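Local atomic coordinates of aldehyde dehydrogenase (Staphylococcus aureus, PDB entry 6K0Z), a protein that oxidises the carotenoid aldehyde 4,4'-diaponeurosporen-4-al to 4,4'-diaponeurosporenoic acid with NAD+, a step in making the pigment staphyloxanthin. Residues Val293-Tyr298 and Asp321-Glu326; Tyr56-Lys61 and Glu148-Val153; Gln249-Pro254 and Glu343-Ile348; Ala68-Ile73 and Phe121-Gln126. The protein carries 1 engineered substitution. All coordinates share one frame; numbering follows the deposited sequence.

Contact 1 of 4, residues Val293-Tyr298 and Asp321-Glu326; sequences VNLKHY and DERYIE
The Y298 ring reaches from the start of helix 295-307 into the bend R323-I325, and three successive residues touch it in three ways. R323 lays its CA over one face of the ring, 4.0 Å from Y298 CD1. The carbonyl oxygen of Y324 lies at the ring edge, near its plane, 3.2 Å from Y298 CE1. I325 approaches obliquely, its CG1 3.5 Å from Y298 CE1. With CG anti to the backbone N (chi1 -178°), Y298 projects its ring off the helix toward the other segment. R323 folds back at chi2 and chi3, so that L295 CB sits over one face of its guanidinium; R323 NH2 and L295 CB are 4.0 Å apart. The polar side of R323 is engaged by E320 O, which accepts from NE.

One shell out, N294 occupies the N-cap position, and its carbonyl O accepts from Y298 N at 2.8 Å. I325 also packs on L301, T302 and L305 further along the helix, and a backbone hydrogen bond joins R323 to I292. The contact thus seats helix 295-307 against the beginning of strand 324-330, in the sheet that includes strands 256-260 and 348-354. Between the two segments themselves the cohesion is van der Waals packing without a hydrogen bond, with a probable small electrostatic gain where the Y324 carbonyl faces the electropositive rim of Y298.

Contact 2 of 4, residues Tyr56-Lys61 and Glu148-Val153; sequences YTDLGK and ELTPNV
D58, in the last turn of helix 48-59, points its carboxylate into the N-terminus of helix 151-164, where OD2 accepts a first-turn N-H from the neighbouring helix. The receiving helix belongs to a beta-alpha-beta crossover between parallel strands 141-145 and 170-172 of the Rossmann-like sheet. T150 holds the N-cap position, but its side chain makes no capping bond.

The hydrogen bond across the contact runs from V153 N to D58 OD2, 3.0 Å long with an N-H...O angle of 162°, the donor meeting the oxygen nearly along its C-O axis. The end of a helix, with its partly positive N-H groups, would be expected to stabilise the negative charge on D58.

Apolar and mixed packing surrounds the carboxylate. P151 CD lies 3.6 Å from D58 OD1, and T150 CB 3.5 Å from D58 OD2. CG of D58 is anti to the carbonyl carbon (chi1 -69°), the rotamer from which its oxygens meet this first turn. Beside it, L59 CG rests 4.2 Å from T150 CG2; L59, T150 and V153 all also lean on P124, and V153 packs back on A54 and L55.

Two acceptors meet without bonding: D58 OD1 and N152 OD1 are 3.4 Å apart, the carboxylate and amide planes differing by just 9°.

Contact 3 of 4, residues Gln249-Pro254 and Glu343-Ile348; sequences QTSVAP and EIFGPI. Engineered in segment 249-254: S251 (natural residue Cys).
F345, from the Glu-x-Phe-Gly-Pro motif of aldehyde dehydrogenases, slides its ring beneath Q249-S251, the loop that carries the predicted active-site position 251. Residue 251 is an engineered serine here, cysteine in the natural protein.

The main interaction is CH-pi: Q249 CA stands 3.8 Å from the F345 ring centroid, 14° off the ring normal. T250 N lies above the same face, 3.5 Å from F345 CE1, so the ring is laid against peptide backbone. Q249 CB touches F345 CE2 at 3.7 Å before the chain leads away, where its amide is held by N246 O and V293 N.

Backbone hydrogen bonding shapes the loop itself: A253 N donates to T250 O at 2.8 Å, closing a type I turn that presents S251. The S251 side chain is about 7 Å from that of E217, the other predicted active-site residue.

Acidic E343 comes near with OE2, 4.3 Å from S251 CA, while S251 OG is 3.9 Å from F345 CE1.

Contact 4 of 4, residues Ala68-Ile73 and Phe121-Gln126; sequences ATEIGI and FNYPFQ
E70 turns its carboxylate across the backbone of Y123-Q126. Its chain bends at chi2 (-109°), bringing OE2 under two successive amides: Q126 N donates to E70 OE2 at 2.6 Å and 165°, whereas F125 N to E70 OE2 is a weak bond at 3.0 Å. The other oxygen, OE1, lies 3.2 Å from P124 CD and forms a salt bridge with K61. These amides belong to the loop that joins strand 104-118 to helix 126-138 in the Rossmann-like domain, so E70 grips the start of that helix; N122 of the same loop has its side chain about 5 Å from that of the engineered S251. T69 meets the Y123 ring at its edge, T69 CB 3.6 Å from Y123 CE2, the two side chains crossing at about a right angle. F125 turns its own ring edge to helix 63-89, F125 CD2 3.2 Å from E70 O, and stacks on F129. I73 crosses Q126 at a slant, its CG2 3.3 Å from Q126 OE1.

How the contacts relate
Contact 4 is the buried one, nearest the chain centre; contacts 1, 2 and 3 are partly buried, and contact 1 lies farthest out. Contacts 2 and 4 share a scheme, an acidic side chain accepting backbone N-H at a helix start, with V153 N in contact 2 and two donors, one of them weak, in contact 4; K61 and E70 tie them together. Contacts 1 and 3 instead rest an aromatic ring against backbone, with no hydrogen bond between their own segments. V293 of contact 1 packs on L59 and T150 of contact 2 and on F121 of contact 4. The N122 side-chain amide of contact 4 probably donates to Q249 O, linking the Rossmann-like domain to the predicted active-site loop.

Contact 1 of 4, residues Val293-Tyr298 and Asp321-Glu326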
loop_
_atom_site.group_PDB
_atom_site.type_symbol
_atom_site.label_atom_id
_atom_site.label_comp_id
_atom_site.label_asym_id
_atom_site.label_seq_id
_atom_site.Cartn_x
_atom_site.Cartn_y
_atom_site.Cartn_z
ATOM N N VAL A 293 -32.294 -0.787 -2.008
ATOM C CA VAL A 293 -32.033 0.648 -1.998
ATOM C C VAL A 293 -32.894 1.425 -2.982
ATOM O O VAL A 293 -33.114 2.625 -2.785
ATOM C CB VAL A 293 -30.542 0.936 -2.280
ATOM C CG1 VAL A 293 -30.243 0.810 -3.769
ATOM C CG2 VAL A 293 -30.173 2.334 -1.798
ATOM N N ASN A 294 -33.390 0.789 -4.041
ATOM C CA ASN A 294 -33.920 1.592 -5.131
ATOM C C ASN A 294 -34.732 0.738 -6.092
ATOM O O ASN A 294 -34.560 -0.481 -6.186
ATOM C CB ASN A 294 -32.784 2.302 -5.885
ATOM C CG ASN A 294 -33.285 3.392 -6.816
ATOM O OD1 ASN A 294 -32.615 3.745 -7.791
ATOM N ND2 ASN A 294 -34.462 3.950 -6.513
ATOM N N LEU A 295 -35.621 1.431 -6.808
ATOM C CA LEU A 295 -36.413 0.849 -7.884
ATOM C C LEU A 295 -35.541 0.180 -8.941
ATOM O O LEU A 295 -35.905 -0.869 -9.485
ATOM C CB LEU A 295 -37.262 1.958 -8.505
ATOM C CG LEU A 295 -38.249 1.723 -9.635
ATOM C CD1 LEU A 295 -39.347 0.769 -9.191
ATOM C CD2 LEU A 295 -38.812 3.078 -10.069
ATOM N N LYS A 296 -34.391 0.777 -9.264
ATOM C CA LYS A 296 -33.562 0.213 -10.323
ATOM C C LYS A 296 -32.868 -1.058 -9.856
ATOM O O LYS A 296 -32.908 -2.086 -10.542
ATOM C CB LYS A 296 -32.547 1.243 -10.814
ATOM C CG LYS A 296 -33.059 2.160 -11.933
ATOM C CD LYS A 296 -33.654 1.390 -13.123
ATOM C CE LYS A 296 -35.190 1.314 -13.089
ATOM N NZ LYS A 296 -35.718 0.533 -14.240
ATOM N N HIS A 297 -32.222 -1.010 -8.694
ATOM C CA HIS A 297 -31.682 -2.240 -8.132
ATOM C C HIS A 297 -32.776 -3.276 -7.931
ATOM O O HIS A 297 -32.530 -4.480 -8.078
ATOM C CB HIS A 297 -30.973 -1.941 -6.818
ATOM C CG HIS A 297 -29.714 -1.160 -6.992
ATOM N ND1 HIS A 297 -28.476 -1.664 -6.657
ATOM C CD2 HIS A 297 -29.492 0.076 -7.497
ATOM C CE1 HIS A 297 -27.548 -0.763 -6.930
ATOM N NE2 HIS A 297 -28.138 0.302 -7.442
ATOM N N TYR A 298 -33.989 -2.818 -7.615
ATOM C CA TYR A 298 -35.128 -3.716 -7.464
ATOM C C TYR A 298 -35.451 -4.414 -8.778
ATOM O O TYR A 298 -35.426 -5.647 -8.865
ATOM C CB TYR A 298 -36.334 -2.925 -6.956
ATOM C CG TYR A 298 -37.572 -3.753 -6.714
ATOM C CD1 TYR A 298 -37.614 -4.699 -5.697
ATOM C CD2 TYR A 298 -38.706 -3.577 -7.493
ATOM C CE1 TYR A 298 -38.749 -5.448 -5.470
ATOM C CE2 TYR A 298 -39.841 -4.321 -7.275
ATOM C CZ TYR A 298 -39.861 -5.253 -6.265
ATOM O OH TYR A 298 -41.007 -5.986 -6.061
ATOM N N ASP A 321 -43.779 -1.411 -4.236
ATOM C CA ASP A 321 -43.991 -0.123 -3.586
ATOM C C ASP A 321 -43.086 0.090 -2.380
ATOM O O ASP A 321 -42.732 1.236 -2.083
ATOM C CB ASP A 321 -45.454 0.024 -3.186
ATOM C CG ASP A 321 -46.331 0.353 -4.368
ATOM O OD1 ASP A 321 -45.925 0.006 -5.500
ATOM O OD2 ASP A 321 -47.409 0.956 -4.169
ATOM N N GLU A 322 -42.705 -0.970 -1.670
ATOM C CA GLU A 322 -41.734 -0.837 -0.593
ATOM C C GLU A 322 -40.419 -1.541 -0.915
ATOM O O GLU A 322 -39.617 -1.800 -0.010
ATOM C CB GLU A 322 -42.315 -1.338 0.732
ATOM C CG GLU A 322 -42.563 -2.823 0.811
ATOM C CD GLU A 322 -42.987 -3.247 2.205
ATOM O OE1 GLU A 322 -42.792 -2.455 3.154
ATOM O OE2 GLU A 322 -43.516 -4.367 2.349
ATOM N N ARG A 323 -40.179 -1.833 -2.195
ATOM C CA ARG A 323 -38.920 -2.414 -2.662
ATOM C C ARG A 323 -38.569 -3.664 -1.862
ATOM O O ARG A 323 -37.447 -3.836 -1.380
ATOM C CB ARG A 323 -37.791 -1.388 -2.602
ATOM C CG ARG A 323 -38.197 -0.014 -3.088
ATOM C CD ARG A 323 -38.502 -0.020 -4.574
ATOM N NE ARG A 323 -39.602 0.883 -4.910
ATOM C CZ ARG A 323 -39.500 2.208 -5.009
ATOM N NH1 ARG A 323 -40.573 2.922 -5.322
ATOM N NH2 ARG A 323 -38.337 2.820 -4.799
ATOM N N TYR A 324 -39.557 -4.537 -1.712
ATOM C CA TYR A 324 -39.402 -5.752 -0.931
ATOM C C TYR A 324 -38.992 -6.908 -1.825
ATOM O O TYR A 324 -39.573 -7.106 -2.894
ATOM C CB TYR A 324 -40.702 -6.103 -0.216
ATOM C CG TYR A 324 -40.623 -7.389 0.564
ATOM C CD1 TYR A 324 -39.861 -7.472 1.723
ATOM C CD2 TYR A 324 -41.312 -8.519 0.151
ATOM C CE1 TYR A 324 -39.787 -8.645 2.448
ATOM C CE2 TYR A 324 -41.246 -9.698 0.872
ATOM C CZ TYR A 324 -40.482 -9.755 2.021
ATOM O OH TYR A 324 -40.409 -10.924 2.745
ATOM N N ILE A 325 -37.988 -7.661 -1.390
ATOM C CA ILE A 325 -37.680 -8.965 -1.958
ATOM C C ILE A 325 -37.388 -9.902 -0.800
ATOM O O ILE A 325 -36.623 -9.554 0.105
ATOM C CB ILE A 325 -36.488 -8.929 -2.927
ATOM C CG1 ILE A 325 -36.697 -7.862 -3.997
ATOM C CG2 ILE A 325 -36.305 -10.292 -3.569
ATOM C CD1 ILE A 325 -35.740 -7.966 -5.147
ATOM N N GLU A 326 -37.988 -11.074 -0.823
ATOM C CA GLU A 326 -37.874 -11.917 0.352
ATOM C C GLU A 326 -36.658 -12.820 0.250
ATOM O O GLU A 326 -36.155 -13.092 -0.846
ATOM C CB GLU A 326 -39.133 -12.764 0.528
ATOM C CG GLU A 326 -39.681 -13.383 -0.735
ATOM C CD GLU A 326 -40.974 -14.132 -0.478
ATOM O OE1 GLU A 326 -41.986 -13.810 -1.127
ATOM O OE2 GLU A 326 -40.981 -15.045 0.374
#

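Contact 2 of 4, residues Tyr56-Lys61 and Glu148-Val153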
loop_
_atom_site.group_PDB
_atom_site.type_symbol
_atom_site.label_atom_id
_atom_site.label_comp_id
_atom_site.label_asym_id
_atom_site.label_seq_id
_atom_site.Cartn_x
_atom_site.Cartn_y
_atom_site.Cartn_z
ATOM N N TYR A 56 -33.497 4.303 7.562
ATOM C CA TYR A 56 -34.741 3.568 7.362
ATOM C C TYR A 56 -35.471 4.020 6.101
ATOM O O TYR A 56 -36.018 3.180 5.379
ATOM C CB TYR A 56 -35.657 3.683 8.581
ATOM C CG TYR A 56 -36.942 2.898 8.395
ATOM C CD1 TYR A 56 -37.005 1.543 8.709
ATOM C CD2 TYR A 56 -38.083 3.504 7.884
ATOM C CE1 TYR A 56 -38.168 0.817 8.529
ATOM C CE2 TYR A 56 -39.251 2.786 7.700
ATOM C CZ TYR A 56 -39.289 1.441 8.025
ATOM O OH TYR A 56 -40.447 0.715 7.850
ATOM N N THR A 57 -35.514 5.332 5.813
ATOM C CA THR A 57 -36.241 5.757 4.618
ATOM C C THR A 57 -35.486 5.408 3.338
ATOM O O THR A 57 -36.105 5.238 2.281
ATOM C CB THR A 57 -36.551 7.261 4.623
ATOM O OG1 THR A 57 -35.385 8.007 4.237
ATOM C CG2 THR A 57 -37.118 7.749 5.945
ATOM N N ASP A 58 -34.160 5.305 3.401
ATOM C CA ASP A 58 -33.382 4.987 2.210
ATOM C C ASP A 58 -33.179 3.493 2.007
ATOM O O ASP A 58 -33.161 3.032 0.858
ATOM C CB ASP A 58 -32.015 5.673 2.264
ATOM C CG ASP A 58 -32.110 7.179 2.119
ATOM O OD1 ASP A 58 -33.114 7.676 1.557
ATOM O OD2 ASP A 58 -31.154 7.865 2.537
ATOM N N LEU A 59 -33.029 2.724 3.093
ATOM C CA LEU A 59 -32.693 1.309 2.995
ATOM C C LEU A 59 -33.616 0.401 3.798
ATOM O O LEU A 59 -33.310 -0.791 3.940
ATOM C CB LEU A 59 -31.250 1.071 3.446
ATOM C CG LEU A 59 -30.160 1.717 2.600
ATOM C CD1 LEU A 59 -28.875 1.821 3.398
ATOM C CD2 LEU A 59 -29.951 0.880 1.367
ATOM N N GLY A 60 -34.722 0.923 4.332
ATOM C CA GLY A 60 -35.621 0.133 5.153
ATOM C C GLY A 60 -34.895 -0.517 6.312
ATOM O O GLY A 60 -35.297 -1.573 6.807
ATOM N N LYS A 61 -33.809 0.111 6.746
ATOM C CA LYS A 61 -32.915 -0.495 7.721
ATOM C C LYS A 61 -33.441 -0.246 9.127
ATOM O O LYS A 61 -33.526 0.905 9.568
ATOM C CB LYS A 61 -31.505 0.064 7.555
ATOM C CG LYS A 61 -30.420 -0.898 8.015
ATOM C CD LYS A 61 -29.028 -0.299 7.906
ATOM C CE LYS A 61 -28.498 -0.368 6.488
ATOM N NZ LYS A 61 -27.010 -0.467 6.461
ATOM N N GLU A 148 -25.304 9.367 -3.609
ATOM C CA GLU A 148 -26.581 10.032 -3.812
ATOM C C GLU A 148 -27.709 9.041 -4.080
ATOM O O GLU A 148 -28.839 9.463 -4.348
ATOM C CB GLU A 148 -26.486 11.050 -4.956
ATOM C CG GLU A 148 -26.476 10.446 -6.355
ATOM C CD GLU A 148 -26.561 11.506 -7.467
ATOM O OE1 GLU A 148 -26.521 11.120 -8.662
ATOM O OE2 GLU A 148 -26.666 12.719 -7.156
ATOM N N LEU A 149 -27.432 7.734 -4.010
ATOM C CA LEU A 149 -28.518 6.763 -4.065
ATOM C C LEU A 149 -29.271 6.709 -2.746
ATOM O O LEU A 149 -30.465 6.391 -2.727
ATOM C CB LEU A 149 -27.991 5.378 -4.428
ATOM C CG LEU A 149 -27.100 5.230 -5.658
ATOM C CD1 LEU A 149 -26.950 3.746 -5.966
ATOM C CD2 LEU A 149 -27.618 6.020 -6.864
ATOM N N THR A 150 -28.593 7.003 -1.640
ATOM C CA THR A 150 -29.235 7.180 -0.344
ATOM C C THR A 150 -29.215 8.667 -0.008
ATOM O O THR A 150 -28.378 9.116 0.787
ATOM C CB THR A 150 -28.523 6.363 0.732
ATOM O OG1 THR A 150 -27.150 6.762 0.799
ATOM C CG2 THR A 150 -28.590 4.876 0.406
ATOM N N PRO A 151 -30.128 9.455 -0.585
ATOM C CA PRO A 151 -29.955 10.920 -0.561
ATOM C C PRO A 151 -30.124 11.541 0.815
ATOM O O PRO A 151 -29.391 12.477 1.161
ATOM C CB PRO A 151 -31.034 11.414 -1.542
ATOM C CG PRO A 151 -31.538 10.164 -2.260
ATOM C CD PRO A 151 -31.349 9.048 -1.297
ATOM N N ASN A 152 -31.085 11.067 1.603
ATOM C CA ASN A 152 -31.297 11.661 2.917
ATOM C C ASN A 152 -30.146 11.336 3.855
ATOM O O ASN A 152 -29.731 12.189 4.649
ATOM C CB ASN A 152 -32.630 11.197 3.493
ATOM C CG ASN A 152 -33.804 11.587 2.611
ATOM O OD1 ASN A 152 -34.564 10.732 2.153
ATOM N ND2 ASN A 152 -33.955 12.887 2.364
ATOM N N VAL A 153 -29.598 10.121 3.765
ATOM C CA VAL A 153 -28.383 9.817 4.518
ATOM C C VAL A 153 -27.270 10.768 4.109
ATOM O O VAL A 153 -26.550 11.307 4.959
ATOM C CB VAL A 153 -27.969 8.350 4.322
ATOM C CG1 VAL A 153 -26.647 8.111 5.003
ATOM C CG2 VAL A 153 -29.011 7.428 4.894
#

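Contact 3 of 4, residues Gln249-Pro254 and Glu343-Ile348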
loop_
_atom_site.group_PDB
_atom_site.type_symbol
_atom_site.label_atom_id
_atom_site.label_comp_id
_atom_site.label_asym_id
_atom_site.label_seq_id
_atom_site.Cartn_x
_atom_site.Cartn_y
_atom_site.Cartn_z
ATOM N N GLN A 249 -27.316 -6.837 0.428
ATOM C CA GLN A 249 -26.436 -5.795 -0.096
ATOM C C GLN A 249 -25.187 -5.588 0.758
ATOM O O GLN A 249 -25.059 -4.570 1.448
ATOM C CB GLN A 249 -27.220 -4.488 -0.226
ATOM C CG GLN A 249 -28.422 -4.604 -1.148
ATOM C CD GLN A 249 -29.567 -3.714 -0.733
ATOM O OE1 GLN A 249 -30.108 -2.955 -1.539
ATOM N NE2 GLN A 249 -29.950 -3.803 0.534
ATOM N N THR A 250 -24.252 -6.534 0.692
ATOM C CA THR A 250 -23.042 -6.501 1.510
ATOM C C THR A 250 -21.919 -7.155 0.722
ATOM O O THR A 250 -22.013 -8.341 0.396
ATOM C CB THR A 250 -23.254 -7.242 2.838
ATOM O OG1 THR A 250 -24.540 -6.918 3.378
ATOM C CG2 THR A 250 -22.189 -6.854 3.838
ATOM N N SER A 251 -20.858 -6.395 0.436
ATOM C CA SER A 251 -19.733 -6.911 -0.344
ATOM C C SER A 251 -19.155 -8.195 0.230
ATOM O O SER A 251 -18.520 -8.964 -0.502
ATOM C CB SER A 251 -18.613 -5.870 -0.425
ATOM O OG SER A 251 -18.968 -4.778 -1.249
ATOM N N VAL A 252 -19.339 -8.434 1.530
ATOM C CA VAL A 252 -18.837 -9.639 2.170
ATOM C C VAL A 252 -19.934 -10.659 2.434
ATOM O O VAL A 252 -19.643 -11.740 2.963
ATOM C CB VAL A 252 -18.100 -9.288 3.475
ATOM C CG1 VAL A 252 -16.806 -8.575 3.153
ATOM C CG2 VAL A 252 -18.976 -8.424 4.353
ATOM N N ALA A 253 -21.182 -10.354 2.089
ATOM C CA ALA A 253 -22.243 -11.332 2.252
ATOM C C ALA A 253 -21.933 -12.579 1.430
ATOM O O ALA A 253 -21.318 -12.493 0.364
ATOM C CB ALA A 253 -23.586 -10.757 1.815
ATOM N N PRO A 254 -22.333 -13.756 1.902
ATOM C CA PRO A 254 -22.234 -14.945 1.046
ATOM C C PRO A 254 -23.053 -14.740 -0.215
ATOM O O PRO A 254 -24.264 -14.521 -0.166
ATOM C CB PRO A 254 -22.794 -16.070 1.927
ATOM C CG PRO A 254 -23.571 -15.382 3.007
ATOM C CD PRO A 254 -22.895 -14.064 3.227
ATOM N N GLU A 343 -22.212 -10.352 -9.595
ATOM C CA GLU A 343 -22.381 -10.245 -8.152
ATOM C C GLU A 343 -23.832 -9.902 -7.838
ATOM O O GLU A 343 -24.362 -8.906 -8.340
ATOM C CB GLU A 343 -21.436 -9.182 -7.599
ATOM C CG GLU A 343 -21.532 -8.937 -6.100
ATOM C CD GLU A 343 -20.557 -7.864 -5.623
ATOM O OE1 GLU A 343 -20.404 -6.851 -6.337
ATOM O OE2 GLU A 343 -19.945 -8.028 -4.539
ATOM N N ILE A 344 -24.479 -10.725 -7.016
ATOM C CA ILE A 344 -25.918 -10.587 -6.804
ATOM C C ILE A 344 -26.229 -9.307 -6.046
ATOM O O ILE A 344 -26.993 -8.458 -6.522
ATOM C CB ILE A 344 -26.465 -11.818 -6.071
ATOM C CG1 ILE A 344 -26.147 -13.059 -6.887
ATOM C CG2 ILE A 344 -27.963 -11.680 -5.843
ATOM C CD1 ILE A 344 -26.188 -14.275 -6.093
ATOM N N PHE A 345 -25.644 -9.158 -4.854
ATOM C CA PHE A 345 -25.850 -7.991 -3.991
ATOM C C PHE A 345 -27.326 -7.817 -3.648
ATOM O O PHE A 345 -27.902 -6.734 -3.784
ATOM C CB PHE A 345 -25.287 -6.723 -4.628
ATOM C CG PHE A 345 -24.580 -5.819 -3.661
ATOM C CD1 PHE A 345 -23.381 -6.205 -3.079
ATOM C CD2 PHE A 345 -25.092 -4.572 -3.356
ATOM C CE1 PHE A 345 -22.719 -5.370 -2.198
ATOM C CE2 PHE A 345 -24.433 -3.733 -2.481
ATOM C CZ PHE A 345 -23.245 -4.132 -1.901
ATOM N N GLY A 346 -27.937 -8.907 -3.199
ATOM C CA GLY A 346 -29.343 -8.922 -2.905
ATOM C C GLY A 346 -29.701 -10.141 -2.090
ATOM O O GLY A 346 -28.831 -10.908 -1.667
ATOM N N PRO A 347 -31.003 -10.352 -1.866
ATOM C CA PRO A 347 -31.438 -11.426 -0.965
ATOM C C PRO A 347 -31.618 -12.778 -1.645
ATOM O O PRO A 347 -32.338 -13.639 -1.131
ATOM C CB PRO A 347 -32.770 -10.891 -0.432
ATOM C CG PRO A 347 -33.302 -10.079 -1.570
ATOM C CD PRO A 347 -32.118 -9.480 -2.274
ATOM N N ILE A 348 -30.974 -12.992 -2.785
ATOM C CA ILE A 348 -31.056 -14.261 -3.501
ATOM C C ILE A 348 -29.808 -15.076 -3.197
ATOM O O ILE A 348 -28.685 -14.587 -3.368
ATOM C CB ILE A 348 -31.197 -14.037 -5.012
ATOM C CG1 ILE A 348 -32.345 -13.070 -5.294
ATOM C CG2 ILE A 348 -31.410 -15.361 -5.696
ATOM C CD1 ILE A 348 -32.100 -12.172 -6.484
#

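Contact 4 of 4, residues Ala68-Ile73 and Phe121-Gln126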
loop_
_atom_site.group_PDB
_atom_site.type_symbol
_atom_site.label_atom_id
_atom_site.label_comp_id
_atom_site.label_asym_id
_atom_site.label_seq_id
_atom_site.Cartn_x
_atom_site.Cartn_y
_atom_site.Cartn_z
ATOM N N ALA A 68 -26.119 -1.017 14.842
ATOM C CA ALA A 68 -24.958 -1.872 15.043
ATOM C C ALA A 68 -23.984 -1.812 13.870
ATOM O O ALA A 68 -22.775 -1.971 14.067
ATOM C CB ALA A 68 -25.410 -3.310 15.294
ATOM N N THR A 69 -24.475 -1.584 12.651
ATOM C CA THR A 69 -23.626 -1.603 11.464
ATOM C C THR A 69 -23.098 -0.237 11.066
ATOM O O THR A 69 -22.147 -0.168 10.275
ATOM C CB THR A 69 -24.385 -2.181 10.263
ATOM O OG1 THR A 69 -25.721 -1.670 10.251
ATOM C CG2 THR A 69 -24.416 -3.695 10.316
ATOM N N GLU A 70 -23.692 0.840 11.569
ATOM C CA GLU A 70 -23.381 2.183 11.098
ATOM C C GLU A 70 -23.018 3.147 12.215
ATOM O O GLU A 70 -22.107 3.970 12.046
ATOM C CB GLU A 70 -24.571 2.741 10.305
ATOM C CG GLU A 70 -25.103 1.772 9.289
ATOM C CD GLU A 70 -24.781 2.216 7.875
ATOM O OE1 GLU A 70 -25.484 1.774 6.960
ATOM O OE2 GLU A 70 -23.820 2.992 7.690
ATOM N N ILE A 71 -23.706 3.078 13.353
ATOM C CA ILE A 71 -23.486 4.052 14.413
ATOM C C ILE A 71 -22.592 3.463 15.495
ATOM O O ILE A 71 -21.561 4.045 15.849
ATOM C CB ILE A 71 -24.820 4.537 15.001
ATOM C CG1 ILE A 71 -25.722 5.054 13.881
ATOM C CG2 ILE A 71 -24.568 5.607 16.038
ATOM C CD1 ILE A 71 -26.993 5.687 14.386
ATOM N N GLY A 72 -22.979 2.310 16.034
ATOM C CA GLY A 72 -22.253 1.772 17.173
ATOM C C GLY A 72 -20.824 1.416 16.824
ATOM O O GLY A 72 -19.895 1.699 17.585
ATOM N N ILE A 73 -20.632 0.806 15.657
ATOM C CA ILE A 73 -19.305 0.379 15.228
ATOM C C ILE A 73 -18.364 1.576 15.082
ATOM O O ILE A 73 -17.164 1.480 15.366
ATOM C CB ILE A 73 -19.424 -0.419 13.918
ATOM C CG1 ILE A 73 -18.055 -0.932 13.467
ATOM C CG2 ILE A 73 -20.114 0.426 12.841
ATOM C CD1 ILE A 73 -17.518 -2.068 14.331
ATOM N N PHE A 121 -23.546 3.167 -1.351
ATOM C CA PHE A 121 -24.934 3.324 -0.922
ATOM C C PHE A 121 -25.348 2.361 0.175
ATOM O O PHE A 121 -26.333 2.633 0.861
ATOM C CB PHE A 121 -25.898 3.135 -2.104
ATOM C CG PHE A 121 -26.112 1.684 -2.497
ATOM C CD1 PHE A 121 -27.041 0.887 -1.834
ATOM C CD2 PHE A 121 -25.411 1.133 -3.555
ATOM C CE1 PHE A 121 -27.233 -0.437 -2.195
ATOM C CE2 PHE A 121 -25.606 -0.188 -3.926
ATOM C CZ PHE A 121 -26.515 -0.973 -3.250
ATOM N N ASN A 122 -24.674 1.220 0.315
ATOM C CA ASN A 122 -25.256 0.124 1.080
ATOM C C ASN A 122 -24.996 0.232 2.574
ATOM O O ASN A 122 -25.849 -0.173 3.374
ATOM C CB ASN A 122 -24.738 -1.211 0.546
ATOM C CG ASN A 122 -23.241 -1.321 0.637
ATOM O OD1 ASN A 122 -22.517 -0.379 0.310
ATOM N ND2 ASN A 122 -22.761 -2.477 1.085
ATOM N N TYR A 123 -23.839 0.754 2.973
ATOM C CA TYR A 123 -23.569 1.141 4.354
ATOM C C TYR A 123 -23.177 2.607 4.315
ATOM O O TYR A 123 -22.019 2.962 4.568
ATOM C CB TYR A 123 -22.470 0.297 4.991
ATOM C CG TYR A 123 -22.899 -1.111 5.296
ATOM C CD1 TYR A 123 -23.179 -2.006 4.272
ATOM C CD2 TYR A 123 -23.014 -1.554 6.601
ATOM C CE1 TYR A 123 -23.568 -3.297 4.541
ATOM C CE2 TYR A 123 -23.403 -2.851 6.881
ATOM C CZ TYR A 123 -23.680 -3.716 5.846
ATOM O OH TYR A 123 -24.069 -5.011 6.099
ATOM N N PRO A 124 -24.131 3.484 4.001
ATOM C CA PRO A 124 -23.776 4.855 3.606
ATOM C C PRO A 124 -23.052 5.626 4.681
ATOM O O PRO A 124 -22.232 6.492 4.361
ATOM C CB PRO A 124 -25.131 5.501 3.296
ATOM C CG PRO A 124 -26.130 4.416 3.312
ATOM C CD PRO A 124 -25.581 3.292 4.116
ATOM N N PHE A 125 -23.345 5.353 5.949
ATOM C CA PHE A 125 -22.736 6.082 7.052
ATOM C C PHE A 125 -21.430 5.436 7.487
ATOM O O PHE A 125 -20.414 6.120 7.647
ATOM C CB PHE A 125 -23.717 6.152 8.225
ATOM C CG PHE A 125 -23.318 7.124 9.288
ATOM C CD1 PHE A 125 -23.700 8.453 9.204
ATOM C CD2 PHE A 125 -22.567 6.713 10.380
ATOM C CE1 PHE A 125 -23.341 9.359 10.191
ATOM C CE2 PHE A 125 -22.200 7.616 11.370
ATOM C CZ PHE A 125 -22.586 8.942 11.273
ATOM N N GLN A 126 -21.459 4.120 7.688
ATOM C CA GLN A 126 -20.277 3.380 8.107
ATOM C C GLN A 126 -19.079 3.674 7.204
ATOM O O GLN A 126 -17.998 4.033 7.682
ATOM C CB GLN A 126 -20.622 1.889 8.124
ATOM C CG GLN A 126 -19.479 0.935 7.828
ATOM C CD GLN A 126 -18.594 0.698 9.023
ATOM O OE1 GLN A 126 -18.680 1.408 10.029
ATOM N NE2 GLN A 126 -17.725 -0.302 8.921
#